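Local coordinates for protein replicative DNA helicase (Nostoc punctiforme, PDB 4O1R) that carries an intein that probably excises itself by protein splicing, joining the flanking segments of the DnaB helicase host, at residues A[89-92]-A[93-96]. Residues are numbered along the deposited sequence; the frame is centred on the assembly and turned at random.
Sequences ELTP and KEHL. With NA (sodium ion), chain B.
Three donors converge on Glu-94 OE1. The backbone N of Thr-91 lies 2.9 Å from OE1, nearly in line with the carboxylate C-O bond, whereas Thr-91 OG1 gives its proton to the same oxygen from 41° above the carboxylate plane. A water donates the third bond, at 2.6 Å from OE1, and a second one to Glu-89 O, tying the carboxylate to the preceding backbone. The carboxylate reaches Thr-91 because Glu-94 CG stands anti to the backbone N (chi1 -166°) and the chain stays extended beyond it.

Thr-91 to Glu-94 form a type II beta turn, closed by Glu-94 N to Thr-91 O at 3.1 Å; the positive phi of Lys-93 (74°) fits its third position. A sodium ion sits on this turn, bound by Thr-91 OG1 at 2.4 Å, by Pro-92 O at 2.3 Å and by two waters. On the apolar side, Leu-90 CD2 meets Leu-96 CD2 tip to tip at 4.0 Å, next to Leu-62 and Ile-111, where the turn leads into strand 95-99 of the intein's beta fold.

Glu-94 OE2 forms a salt bridge with Lys-85, so both carboxylate oxygens are engaged and the group's rotation is fixed. With its proton committed to OE1, Thr-91 OG1 can offer lone-pair density to sodium; the cation and Lys-85 would probably favour an ionised carboxylate.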
loop_
_atom_site.group_PDB
_atom_site.type_symbol
_atom_site.label_atom_id
_atom_site.label_comp_id
_atom_site.label_asym_id
_atom_site.label_seq_id
_atom_site.Cartn_x
_atom_site.Cartn_y
_atom_site.Cartn_z
ATOM N N GLU A 89 2.462 2.626 -14.660
ATOM C CA GLU A 89 1.431 2.982 -15.643
ATOM C C GLU A 89 0.584 4.184 -15.212
ATOM O O GLU A 89 -0.314 4.596 -15.936
ATOM C CB GLU A 89 0.538 1.773 -15.942
ATOM C CG GLU A 89 1.302 0.625 -16.645
ATOM C CD GLU A 89 1.761 0.950 -18.087
ATOM O OE1 GLU A 89 1.122 1.775 -18.774
ATOM O OE2 GLU A 89 2.775 0.373 -18.545
ATOM N N LEU A 90 0.889 4.763 -14.055
ATOM C CA LEU A 90 0.143 5.917 -13.565
ATOM C C LEU A 90 0.661 7.200 -14.186
ATOM O O LEU A 90 1.844 7.317 -14.525
ATOM C CB LEU A 90 0.246 6.006 -12.043
ATOM C CG LEU A 90 -0.405 4.856 -11.271
ATOM C CD1 LEU A 90 -0.044 4.944 -9.805
ATOM C CD2 LEU A 90 -1.917 4.903 -11.436
ATOM N N THR A 91 -0.229 8.173 -14.316
ATOM C CA THR A 91 0.107 9.432 -14.979
ATOM C C THR A 91 -0.045 10.606 -14.010
ATOM O O THR A 91 -0.720 10.503 -12.975
ATOM C CB THR A 91 -0.782 9.666 -16.228
ATOM O OG1 THR A 91 -2.142 9.856 -15.814
ATOM C CG2 THR A 91 -0.691 8.487 -17.234
ATOM N N PRO A 92 0.580 11.750 -14.346
ATOM C CA PRO A 92 0.393 12.932 -13.505
ATOM C C PRO A 92 -1.096 13.269 -13.415
ATOM O O PRO A 92 -1.810 13.134 -14.411
ATOM C CB PRO A 92 1.153 14.025 -14.264
ATOM C CG PRO A 92 2.202 13.255 -15.046
ATOM C CD PRO A 92 1.476 12.009 -15.489
ATOM N N LYS A 93 -1.548 13.679 -12.229
ATOM C CA LYS A 93 -2.949 14.070 -11.966
ATOM C C LYS A 93 -3.925 12.909 -11.894
ATOM O O LYS A 93 -5.091 13.116 -11.592
ATOM C CB LYS A 93 -3.459 15.123 -12.958
ATOM C CG LYS A 93 -2.592 16.386 -12.932
ATOM C CD LYS A 93 -3.148 17.482 -13.785
ATOM C CE LYS A 93 -3.046 17.092 -15.217
ATOM N NZ LYS A 93 -3.586 18.136 -16.103
ATOM N N GLU A 94 -3.459 11.690 -12.143
ATOM C CA GLU A 94 -4.334 10.535 -11.970
ATOM C C GLU A 94 -4.683 10.381 -10.484
ATOM O O GLU A 94 -3.869 10.693 -9.615
ATOM C CB GLU A 94 -3.661 9.285 -12.529
ATOM C CG GLU A 94 -4.600 8.111 -12.701
ATOM C CD GLU A 94 -4.139 7.163 -13.775
ATOM O OE1 GLU A 94 -3.050 7.364 -14.361
ATOM O OE2 GLU A 94 -4.896 6.223 -14.071
ATOM N N HIS A 95 -5.892 9.906 -10.187
ATOM C CA HIS A 95 -6.331 9.786 -8.799
ATOM C C HIS A 95 -6.249 8.350 -8.289
ATOM O O HIS A 95 -6.476 7.399 -9.045
ATOM C CB HIS A 95 -7.769 10.294 -8.667
ATOM C CG HIS A 95 -7.920 11.778 -8.828
ATOM N ND1 HIS A 95 -7.645 12.454 -10.002
ATOM C CD2 HIS A 95 -8.372 12.711 -7.957
ATOM C CE1 HIS A 95 -7.904 13.744 -9.835
ATOM N NE2 HIS A 95 -8.349 13.920 -8.607
ATOM N N LEU A 96 -5.940 8.215 -6.998
ATOM C CA LEU A 96 -5.830 6.917 -6.325
ATOM C C LEU A 96 -6.737 6.872 -5.111
ATOM O O LEU A 96 -6.989 7.903 -4.471
ATOM C CB LEU A 96 -4.404 6.674 -5.830
ATOM C CG LEU A 96 -3.271 6.722 -6.831
ATOM C CD1 LEU A 96 -1.992 6.411 -6.073
ATOM C CD2 LEU A 96 -3.540 5.703 -7.924
HETATM NA NA NA B . -3.011 12.084 -16.092
HETATM O O HOH W 1 -2.789 5.645 -16.325
HETATM O O HOH W 2 -5.039 10.926 -15.525
HETATM O O HOH W 3 -4.317 13.982 -16.690
#